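Local structure of lectin CEL-I, N-acetyl-D-galactosamine-specific C-type (Cucumaria echinata, 4WQQ) at residues Arg17-Leu22 with Ala132-Lys137; Thr23-Ala28 with Gln71-Leu76; Asn108-Gly113 with Trp123-Ala128. The protein binds carbohydrates through calcium as a C-type lectin, naturally specific for galactose and N-acetylgalactosamine and re-engineered here to recognise mannose. The protein carries 3 engineered substitutions. All coordinates share one frame; numbering follows the deposited sequence.

Contact 1 of 3, residues Arg17-Leu22 with Ala132-Lys137; sequences RFFNTL and AKYMCK
F19 and Y134 meet across an antiparallel strand pair, their ring planes 15° apart but strongly offset. With Y134 CG between its backbone N and carbonyl carbon (chi1 65°), the ring turns its face to the F19 methylene: CB lies 3.6 Å from the ring centroid, a CH-pi contact. On the same side of the sheet, C136 SG meets F19 CE2 obliquely at 3.6 Å, a sulfur-aromatic contact, while its disulfide to C32 ties this strand to helix 25-34; such pairing of an N-terminal with the C-terminal strand, so anchored, is characteristic of the C-type lectin fold. On the other side, F18 and M135 cross at about a right angle, the methyl CE reaching F18 CB, and K133 CB comes in at the edge of the F18 ring. Helix 52-65 packs onto F18 and M135.

Between R17 and C136 two backbone hydrogen bonds close the pair, and F19 N adds a third to Y134 O at 3.0 Å; the return bond from Y134 N is weak. N20, centre of an inverse gamma turn, lies alongside the bent K133 chain, and K133 NZ donates to N20 OD1 over 2.9 Å within the amide carbonyl plane. K133 NZ also forms a salt bridge with D66 and a hydrogen bond with Q68. Three oxygen partners thus hold the ammonium of a largely buried lysine, which should stabilise its charged form.

Contact 2 of 3, residues Thr23-Ala28 with Gln71-Leu76; sequences TTWENA and QLWIGL
T23 O is gripped by two donors: W73 NE1 reaches it over 2.8 Å in a nearly straight bond, 173° at the hydrogen, and the backbone N of A132 on the neighbouring strand 132-140 also bonds to it. T23 O lies in the plane of the W73 indole, whereas NE1 stands above the carbonyl plane of T23. A second indole answers in the reverse direction: W25 NE1, at the start of helix 25-34, donates to I74 O on strand 71-77 at 2.9 Å, with I74 O close to the plane of the W25 ring. Each tryptophan therefore reaches across to a backbone carbonyl of the other segment.

Between these bonds the two indoles meet in an offset edge-to-face pair, planes at 88°, with the edge of W25 toward the face of W73. CG of W25, anti to the backbone N (chi1 -175°), sends the indole on past the W73 face toward strand 71-77. W25 CB makes a CH-pi contact over the centre of the W73 six-membered ring, 3.7 Å from its centroid. W25 CD1 comes to 3.4 Å from W73 CE3. A28, one turn further along the helix, brings its methyl to W73 CD1. The first turn is fixed locally: T24 is the N-cap, its OG1 accepting from N27 N at 3.1 Å, while N27 ND2 donates to T23 OG1.

Around the pair, the W25 ring stacks on Y77 and meets Y112, and W73 also touches A132 and N126, so the contact joins the first helix of the C-type lectin fold to the middle of its sheet. Both indole N-H groups are buried, yet each is satisfied by a main-chain oxygen. The rotation of both rings is therefore set by directional bonds as well as by apolar contact.

Contact 3 of 3, residues Asn108-Gly113 with Trp123-Ala128; sequences NAEDYG and WNDNSA. With CA (calcium ion), chain F; CA (calcium ion), chain E; CA (calcium ion), chain G; MAN (alpha-D-mannopyranose), chain H.
E110 and D125 meet most tightly where both bind one calcium ion, E110 OE1 at 2.4 Å. With CG between the backbone N and the carbonyl carbon (chi1 61°), the D125 carboxylate turns back so that OD1 joins its own carbonyl O on the metal. E110 OE1 and D125 O stand only 2.9 Å apart, two acceptors held together by the ion, and N124 OD1 joins them. Mannose O3 and O4 are two further ligands of this calcium. N124 ND2 donates to O4 at 3.0 Å, and mannose O6 to E110 OE2 at 3.2 Å. Outside the segments, the engineered E102 and N104 bind the same ion; H106 is a polar partner of E110, and N105 of the D125 carboxylate.

Beneath the site runs the hairpin of strands 112-116 and 123-126, closed by Y112 N to N126 O and by N126 N to Y112 O, the latter 2.7 Å long. N126 is matched by two residues, D111 and Y112, in a classic beta bulge where the hairpin leaves the long-loop region of the C-type lectin fold. Just before and within the bulge, E110 O binds a second calcium and D111 OD1 bridges that ion and a third, each at 2.4 Å.

Toward solvent the contact thins out. Y112 CE2 merely touches the A128 methyl at 3.8 Å, and a water accepts from A128 N with a weak bond to A109 O. The third calcium, held by both D111 carboxylate oxygens, binds two waters here.

Overall arrangement
The three contacts follow one curved sheet from the pairing of strands 14-23 and 132-140, across strand 71-77, to the hairpin that holds the sugar. Contacts 1 and 2, with centres 8 Å apart, adjoin: K133 O lies 2.8 Å from W73 N and T23 O 2.9 Å from A132 N, both probable hydrogen bonds. Contact 2 in turn reaches contact 3, 10 Å away between centres, where L76 O is 2.8 Å from G113 N and W25 packs on Y112. Contacts 1 and 3 stand 17 Å apart and do not touch beyond adjoining in sequence. Contact 3 holds calcium and mannose directly; the W73 side chain of contact 2 is about 9 Å from the sugar, that of A132 in contact 1 about 11 Å.

Contact 1 of 3, residues Arg17-Leu22 with Ala132-Lys137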
loop_
_atom_site.group_PDB
_atom_site.type_symbol
_atom_site.label_atom_id
_atom_site.label_comp_id
_atom_site.label_asym_id
_atom_site.label_seq_id
_atom_site.Cartn_x
_atom_site.Cartn_y
_atom_site.Cartn_z
ATOM N N ARG A 17 -6.038 -8.009 7.312
ATOM C CA ARG A 17 -6.765 -9.015 6.608
ATOM C C ARG A 17 -6.890 -10.282 7.435
ATOM O O ARG A 17 -5.896 -10.860 7.864
ATOM C CB ARG A 17 -6.136 -9.348 5.269
ATOM C CG ARG A 17 -6.969 -10.280 4.395
ATOM C CD ARG A 17 -6.487 -10.209 2.960
ATOM N NE ARG A 17 -7.144 -11.211 2.147
ATOM C CZ ARG A 17 -6.839 -11.487 0.889
ATOM N NH1 ARG A 17 -5.861 -10.832 0.277
ATOM N NH2 ARG A 17 -7.513 -12.464 0.266
ATOM N N PHE A 18 -8.135 -10.691 7.650
ATOM C CA PHE A 18 -8.427 -11.905 8.319
ATOM C C PHE A 18 -8.610 -13.080 7.379
ATOM O O PHE A 18 -9.291 -12.964 6.350
ATOM C CB PHE A 18 -9.720 -11.709 9.131
ATOM C CG PHE A 18 -10.222 -12.978 9.756
ATOM C CD1 PHE A 18 -9.449 -13.623 10.708
ATOM C CD2 PHE A 18 -11.431 -13.575 9.337
ATOM C CE1 PHE A 18 -9.836 -14.811 11.276
ATOM C CE2 PHE A 18 -11.838 -14.765 9.922
ATOM C CZ PHE A 18 -11.055 -15.412 10.852
ATOM N N PHE A 19 -7.940 -14.185 7.727
ATOM C CA PHE A 19 -8.013 -15.441 7.055
ATOM C C PHE A 19 -8.687 -16.488 7.909
ATOM O O PHE A 19 -8.204 -16.956 8.916
ATOM C CB PHE A 19 -6.631 -15.915 6.653
ATOM C CG PHE A 19 -6.018 -15.060 5.588
ATOM C CD1 PHE A 19 -6.283 -15.286 4.253
ATOM C CD2 PHE A 19 -5.234 -13.978 5.939
ATOM C CE1 PHE A 19 -5.733 -14.477 3.256
ATOM C CE2 PHE A 19 -4.720 -13.174 4.949
ATOM C CZ PHE A 19 -4.967 -13.426 3.619
ATOM N N ASN A 20 -9.860 -16.887 7.442
ATOM C CA ASN A 20 -10.739 -17.788 8.194
ATOM C C ASN A 20 -10.415 -19.240 7.879
ATOM O O ASN A 20 -11.232 -19.993 7.393
ATOM C CB ASN A 20 -12.178 -17.442 7.903
ATOM C CG ASN A 20 -13.129 -18.041 8.913
ATOM O OD1 ASN A 20 -12.745 -18.520 9.949
ATOM N ND2 ASN A 20 -14.395 -17.959 8.618
ATOM N N THR A 21 -9.171 -19.594 8.185
ATOM C CA THR A 21 -8.583 -20.897 7.887
ATOM C C THR A 21 -7.805 -21.315 9.067
ATOM O O THR A 21 -6.906 -20.583 9.571
ATOM C CB THR A 21 -7.660 -20.790 6.630
ATOM O OG1 THR A 21 -8.460 -20.496 5.462
ATOM C CG2 THR A 21 -6.880 -22.076 6.364
ATOM N N LEU A 22 -8.135 -22.489 9.565
ATOM C CA LEU A 22 -7.404 -23.043 10.660
ATOM C C LEU A 22 -6.011 -23.523 10.220
ATOM O O LEU A 22 -5.863 -24.295 9.233
ATOM C CB LEU A 22 -8.202 -24.245 11.221
ATOM C CG LEU A 22 -9.005 -24.289 12.512
ATOM C CD1 LEU A 22 -9.012 -25.759 12.981
ATOM C CD2 LEU A 22 -8.459 -23.476 13.646
ATOM N N ALA A 132 -5.313 -22.441 14.789
ATOM C CA ALA A 132 -6.109 -21.281 14.994
ATOM C C ALA A 132 -6.288 -20.570 13.681
ATOM O O ALA A 132 -5.585 -20.886 12.724
ATOM C CB ALA A 132 -5.520 -20.319 16.031
ATOM N N LYS A 133 -7.218 -19.593 13.680
ATOM C CA LYS A 133 -7.425 -18.691 12.546
ATOM C C LYS A 133 -6.269 -17.673 12.569
ATOM O O LYS A 133 -5.479 -17.718 13.510
ATOM C CB LYS A 133 -8.785 -18.027 12.608
ATOM C CG LYS A 133 -9.913 -19.000 12.838
ATOM C CD LYS A 133 -10.085 -20.020 11.730
ATOM C CE LYS A 133 -11.252 -21.011 12.085
ATOM N NZ LYS A 133 -12.558 -20.295 12.174
ATOM N N TYR A 134 -6.142 -16.798 11.577
ATOM C CA TYR A 134 -5.065 -15.810 11.654
ATOM C C TYR A 134 -5.428 -14.496 10.988
ATOM O O TYR A 134 -6.318 -14.410 10.201
ATOM C CB TYR A 134 -3.733 -16.381 11.158
ATOM C CG TYR A 134 -3.706 -16.741 9.700
ATOM C CD1 TYR A 134 -4.195 -17.944 9.251
ATOM C CD2 TYR A 134 -3.101 -15.869 8.751
ATOM C CE1 TYR A 134 -4.111 -18.262 7.922
ATOM C CE2 TYR A 134 -3.032 -16.168 7.437
ATOM C CZ TYR A 134 -3.542 -17.357 6.999
ATOM O OH TYR A 134 -3.490 -17.735 5.651
ATOM N N MET A 135 -4.693 -13.493 11.386
ATOM C CA MET A 135 -4.880 -12.155 10.875
ATOM C C MET A 135 -3.510 -11.576 10.469
ATOM O O MET A 135 -2.542 -11.615 11.251
ATOM C CB MET A 135 -5.394 -11.348 12.043
ATOM C CG MET A 135 -5.504 -9.869 11.875
ATOM S SD MET A 135 -7.092 -9.366 11.270
ATOM C CE MET A 135 -8.386 -10.063 12.393
ATOM N N CYS A 136 -3.475 -10.955 9.308
ATOM C CA CYS A 136 -2.285 -10.271 8.859
ATOM C C CYS A 136 -2.441 -8.756 8.924
ATOM O O CYS A 136 -3.568 -8.240 8.988
ATOM C CB CYS A 136 -1.946 -10.652 7.430
ATOM S SG CYS A 136 -1.933 -12.455 7.125
ATOM N N LYS A 137 -1.316 -8.083 8.908
ATOM C CA LYS A 137 -1.276 -6.608 9.058
ATOM C C LYS A 137 -0.211 -6.155 8.115
ATOM O O LYS A 137 0.858 -6.747 8.079
ATOM C CB LYS A 137 -0.919 -6.280 10.497
ATOM C CG LYS A 137 -0.658 -4.856 10.885
ATOM C CD LYS A 137 -0.443 -4.761 12.428
ATOM C CE LYS A 137 0.172 -3.420 12.794
ATOM N NZ LYS A 137 0.305 -3.188 14.250
#

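Contact 2 of 3, residues Thr23-Ala28 with Gln71-Leu76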
loop_
_atom_site.group_PDB
_atom_site.type_symbol
_atom_site.label_atom_id
_atom_site.label_comp_id
_atom_site.label_asym_id
_atom_site.label_seq_id
_atom_site.Cartn_x
_atom_site.Cartn_y
_atom_site.Cartn_z
ATOM N N THR A 23 -4.956 -23.113 10.935
ATOM C CA THR A 23 -3.615 -23.514 10.614
ATOM C C THR A 23 -2.702 -23.359 11.881
ATOM O O THR A 23 -3.111 -22.874 12.923
ATOM C CB THR A 23 -3.043 -22.781 9.321
ATOM O OG1 THR A 23 -1.908 -23.492 8.837
ATOM C CG2 THR A 23 -2.634 -21.315 9.621
ATOM N N THR A 24 -1.469 -23.806 11.750
ATOM C CA THR A 24 -0.455 -23.654 12.760
ATOM C C THR A 24 0.070 -22.206 12.779
ATOM O O THR A 24 -0.061 -21.491 11.806
ATOM C CB THR A 24 0.717 -24.581 12.528
ATOM O OG1 THR A 24 1.294 -24.305 11.231
ATOM C CG2 THR A 24 0.287 -26.048 12.578
ATOM N N TRP A 25 0.673 -21.819 13.873
ATOM C CA TRP A 25 1.243 -20.496 13.981
ATOM C C TRP A 25 2.336 -20.306 12.908
ATOM O O TRP A 25 2.374 -19.272 12.256
ATOM C CB TRP A 25 1.822 -20.225 15.343
ATOM C CG TRP A 25 2.322 -18.824 15.567
ATOM C CD1 TRP A 25 1.639 -17.783 16.108
ATOM C CD2 TRP A 25 3.629 -18.322 15.281
ATOM N NE1 TRP A 25 2.426 -16.675 16.150
ATOM C CE2 TRP A 25 3.663 -16.985 15.667
ATOM C CE3 TRP A 25 4.791 -18.883 14.751
ATOM C CZ2 TRP A 25 4.828 -16.198 15.545
ATOM C CZ3 TRP A 25 5.933 -18.104 14.663
ATOM C CH2 TRP A 25 5.949 -16.800 15.068
ATOM N N GLU A 26 3.179 -21.317 12.758
ATOM C CA GLU A 26 4.292 -21.250 11.798
ATOM C C GLU A 26 3.745 -21.063 10.403
ATOM O O GLU A 26 4.235 -20.214 9.644
ATOM C CB GLU A 26 5.107 -22.539 11.886
ATOM C CG GLU A 26 6.590 -22.276 11.913
ATOM C CD GLU A 26 7.229 -22.459 10.574
ATOM O OE1 GLU A 26 8.020 -23.442 10.434
ATOM O OE2 GLU A 26 6.938 -21.619 9.672
ATOM N N ASN A 27 2.703 -21.788 10.024
ATOM C CA ASN A 27 2.200 -21.627 8.686
ATOM C C ASN A 27 1.424 -20.315 8.516
ATOM O O ASN A 27 1.517 -19.685 7.506
ATOM C CB ASN A 27 1.323 -22.782 8.282
ATOM C CG ASN A 27 0.825 -22.637 6.871
ATOM O OD1 ASN A 27 1.629 -22.607 5.906
ATOM N ND2 ASN A 27 -0.446 -22.513 6.721
ATOM N N ALA A 28 0.700 -19.877 9.572
ATOM C CA ALA A 28 0.074 -18.558 9.522
ATOM C C ALA A 28 1.146 -17.427 9.294
ATOM O O ALA A 28 0.915 -16.483 8.553
ATOM C CB ALA A 28 -0.733 -18.343 10.766
ATOM N N GLN A 71 -9.518 -19.658 18.438
ATOM C CA GLN A 71 -8.557 -18.648 18.704
ATOM C C GLN A 71 -8.060 -18.041 17.399
ATOM O O GLN A 71 -8.350 -18.529 16.297
ATOM C CB GLN A 71 -7.366 -19.231 19.529
ATOM C CG GLN A 71 -7.709 -19.662 20.971
ATOM C CD GLN A 71 -8.412 -20.989 21.034
ATOM O OE1 GLN A 71 -7.990 -22.001 20.426
ATOM N NE2 GLN A 71 -9.510 -21.029 21.777
ATOM N N LEU A 72 -7.316 -16.958 17.572
ATOM C CA LEU A 72 -6.744 -16.147 16.499
ATOM C C LEU A 72 -5.257 -15.962 16.735
ATOM O O LEU A 72 -4.831 -15.262 17.654
ATOM C CB LEU A 72 -7.447 -14.808 16.409
ATOM C CG LEU A 72 -6.981 -13.835 15.284
ATOM C CD1 LEU A 72 -7.535 -14.214 13.935
ATOM C CD2 LEU A 72 -7.301 -12.408 15.567
ATOM N N TRP A 73 -4.419 -16.551 15.875
ATOM C CA TRP A 73 -2.969 -16.219 15.933
ATOM C C TRP A 73 -2.645 -14.775 15.744
ATOM O O TRP A 73 -3.183 -14.106 14.829
ATOM C CB TRP A 73 -2.202 -16.980 14.866
ATOM C CG TRP A 73 -2.211 -18.509 15.015
ATOM C CD1 TRP A 73 -2.537 -19.397 14.061
ATOM C CD2 TRP A 73 -1.775 -19.289 16.149
ATOM N NE1 TRP A 73 -2.393 -20.675 14.512
ATOM C CE2 TRP A 73 -1.934 -20.658 15.785
ATOM C CE3 TRP A 73 -1.281 -18.973 17.447
ATOM C CZ2 TRP A 73 -1.604 -21.724 16.674
ATOM C CZ3 TRP A 73 -0.963 -20.006 18.308
ATOM C CH2 TRP A 73 -1.140 -21.401 17.897
ATOM N N ILE A 74 -1.736 -14.317 16.583
ATOM C CA ILE A 74 -1.089 -13.019 16.439
ATOM C C ILE A 74 0.414 -13.208 16.389
ATOM O O ILE A 74 0.952 -14.295 16.723
ATOM C CB ILE A 74 -1.536 -12.009 17.540
ATOM C CG1 ILE A 74 -1.069 -12.528 18.922
ATOM C CG2 ILE A 74 -3.038 -11.866 17.512
ATOM C CD1 ILE A 74 -1.521 -11.716 20.143
ATOM N N GLY A 75 1.139 -12.144 16.056
ATOM C CA GLY A 75 2.560 -12.257 15.814
ATOM C C GLY A 75 3.479 -12.312 17.028
ATOM O O GLY A 75 4.630 -11.961 16.924
ATOM N N LEU A 76 2.988 -12.856 18.128
ATOM C CA LEU A 76 3.686 -12.797 19.424
ATOM C C LEU A 76 4.258 -14.162 19.724
ATOM O O LEU A 76 3.566 -15.180 19.603
ATOM C CB LEU A 76 2.703 -12.392 20.554
ATOM C CG LEU A 76 3.290 -11.969 21.905
ATOM C CD1 LEU A 76 3.920 -10.626 21.829
ATOM C CD2 LEU A 76 2.227 -11.972 22.967
#

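Contact 3 of 3, residues Asn108-Gly113 with Trp123-Ala128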
loop_
_atom_site.group_PDB
_atom_site.type_symbol
_atom_site.label_atom_id
_atom_site.label_comp_id
_atom_site.label_asym_id
_atom_site.label_seq_id
_atom_site.Cartn_x
_atom_site.Cartn_y
_atom_site.Cartn_z
ATOM N N ASN A 108 5.427 -26.936 29.443
ATOM C CA ASN A 108 6.694 -26.455 28.991
ATOM C C ASN A 108 6.860 -26.296 27.501
ATOM O O ASN A 108 7.972 -26.376 27.030
ATOM C CB ASN A 108 7.860 -27.352 29.461
ATOM C CG ASN A 108 8.049 -27.312 30.934
ATOM O OD1 ASN A 108 8.909 -26.609 31.439
ATOM N ND2 ASN A 108 7.243 -28.054 31.641
ATOM N N ALA A 109 5.775 -26.032 26.765
ATOM C CA ALA A 109 5.756 -26.106 25.321
ATOM C C ALA A 109 4.729 -25.204 24.684
ATOM O O ALA A 109 3.926 -25.659 23.900
ATOM C CB ALA A 109 5.464 -27.538 24.888
ATOM N N GLU A 110 4.688 -23.953 25.097
ATOM C CA GLU A 110 3.789 -23.005 24.487
ATOM C C GLU A 110 4.547 -21.736 24.237
ATOM O O GLU A 110 4.808 -20.926 25.168
ATOM C CB GLU A 110 2.529 -22.774 25.334
ATOM C CG GLU A 110 1.624 -23.989 25.482
ATOM C CD GLU A 110 0.271 -23.628 26.073
ATOM O OE1 GLU A 110 0.255 -22.795 27.035
ATOM O OE2 GLU A 110 -0.780 -24.185 25.630
ATOM N N ASP A 111 4.836 -21.506 22.958
ATOM C CA ASP A 111 5.603 -20.364 22.570
ATOM C C ASP A 111 4.883 -19.337 21.643
ATOM O O ASP A 111 5.503 -18.431 21.141
ATOM C CB ASP A 111 6.945 -20.794 21.965
ATOM C CG ASP A 111 7.928 -21.461 22.997
ATOM O OD1 ASP A 111 7.661 -21.520 24.251
ATOM O OD2 ASP A 111 8.996 -21.920 22.519
ATOM N N TYR A 112 3.599 -19.501 21.402
ATOM C CA TYR A 112 2.914 -18.817 20.287
ATOM C C TYR A 112 1.652 -18.146 20.776
ATOM O O TYR A 112 0.760 -18.799 21.334
ATOM C CB TYR A 112 2.674 -19.782 19.075
ATOM C CG TYR A 112 3.958 -20.383 18.684
ATOM C CD1 TYR A 112 4.912 -19.613 17.999
ATOM C CD2 TYR A 112 4.328 -21.651 19.170
ATOM C CE1 TYR A 112 6.163 -20.103 17.729
ATOM C CE2 TYR A 112 5.599 -22.145 18.896
ATOM C CZ TYR A 112 6.491 -21.387 18.164
ATOM O OH TYR A 112 7.773 -21.910 17.917
ATOM N N GLY A 113 1.566 -16.841 20.568
ATOM C CA GLY A 113 0.462 -16.036 21.066
ATOM C C GLY A 113 -0.792 -16.017 20.194
ATOM O O GLY A 113 -0.707 -16.168 18.983
ATOM N N TRP A 123 -5.290 -12.673 25.534
ATOM C CA TRP A 123 -4.272 -13.477 24.922
ATOM C C TRP A 123 -3.958 -14.746 25.722
ATOM O O TRP A 123 -3.992 -14.768 26.955
ATOM C CB TRP A 123 -2.986 -12.687 24.784
ATOM C CG TRP A 123 -3.071 -11.346 24.110
ATOM C CD1 TRP A 123 -4.148 -10.791 23.512
ATOM C CD2 TRP A 123 -2.027 -10.406 24.016
ATOM N NE1 TRP A 123 -3.821 -9.582 22.989
ATOM C CE2 TRP A 123 -2.520 -9.313 23.294
ATOM C CE3 TRP A 123 -0.717 -10.393 24.439
ATOM C CZ2 TRP A 123 -1.738 -8.233 23.000
ATOM C CZ3 TRP A 123 0.075 -9.321 24.152
ATOM C CH2 TRP A 123 -0.434 -8.260 23.419
ATOM N N ASN A 124 -3.643 -15.816 24.962
ATOM C CA ASN A 124 -3.117 -17.053 25.461
ATOM C C ASN A 124 -1.855 -17.425 24.642
ATOM O O ASN A 124 -1.752 -17.081 23.454
ATOM C CB ASN A 124 -4.148 -18.118 25.261
ATOM C CG ASN A 124 -3.670 -19.468 25.695
ATOM O OD1 ASN A 124 -3.066 -19.642 26.748
ATOM N ND2 ASN A 124 -3.907 -20.454 24.836
ATOM N N ASP A 125 -0.908 -18.094 25.292
ATOM C CA ASP A 125 0.157 -18.798 24.625
ATOM C C ASP A 125 -0.263 -20.238 24.330
ATOM O O ASP A 125 -0.896 -20.926 25.164
ATOM C CB ASP A 125 1.491 -18.702 25.380
ATOM C CG ASP A 125 1.431 -19.315 26.804
ATOM O OD1 ASP A 125 0.338 -19.496 27.408
ATOM O OD2 ASP A 125 2.507 -19.549 27.335
ATOM N N ASN A 126 0.138 -20.709 23.153
ATOM C CA ASN A 126 -0.213 -22.056 22.778
ATOM C C ASN A 126 0.987 -22.700 22.038
ATOM O O ASN A 126 2.034 -22.065 21.807
ATOM C CB ASN A 126 -1.527 -22.046 21.976
ATOM C CG ASN A 126 -2.402 -23.289 22.228
ATOM O OD1 ASN A 126 -1.895 -24.411 22.399
ATOM N ND2 ASN A 126 -3.738 -23.111 22.223
ATOM N N SER A 127 0.814 -23.946 21.665
ATOM C CA SER A 127 1.928 -24.725 21.179
ATOM C C SER A 127 2.121 -24.668 19.670
ATOM O O SER A 127 1.287 -24.193 18.950
ATOM C CB SER A 127 1.690 -26.170 21.572
ATOM O OG SER A 127 0.696 -26.704 20.697
ATOM N N ALA A 128 3.186 -25.299 19.202
ATOM C CA ALA A 128 3.437 -25.341 17.757
ATOM C C ALA A 128 2.577 -26.274 16.997
ATOM O O ALA A 128 2.553 -26.246 15.747
ATOM C CB ALA A 128 4.938 -25.686 17.566
HETATM CA CA CA F . -1.337 -21.053 27.590
HETATM CA CA CA E . 6.850 -20.163 26.050
HETATM CA CA CA G . 9.834 -22.424 24.795
HETATM C C1 MAN H . -5.984 -24.431 28.485
HETATM C C2 MAN H . -5.101 -23.440 29.182
HETATM C C3 MAN H . -4.246 -22.631 28.218
HETATM C C4 MAN H . -3.615 -23.578 27.210
HETATM C C5 MAN H . -4.768 -24.257 26.435
HETATM C C6 MAN H . -4.380 -25.180 25.305
HETATM O O1 MAN H . -7.000 -23.628 27.948
HETATM O O2 MAN H . -4.252 -24.248 29.953
HETATM O O3 MAN H . -3.229 -22.000 28.990
HETATM O O4 MAN H . -2.785 -22.785 26.383
HETATM O O5 MAN H . -5.367 -25.176 27.425
HETATM O O6 MAN H . -3.445 -25.989 25.988
HETATM O O HOH W 1 8.425 -23.757 26.310
HETATM O O HOH W 2 5.121 -27.075 21.092
HETATM O O HOH W 3 5.171 -19.130 27.330
HETATM O O HOH W 4 11.332 -20.759 24.320
#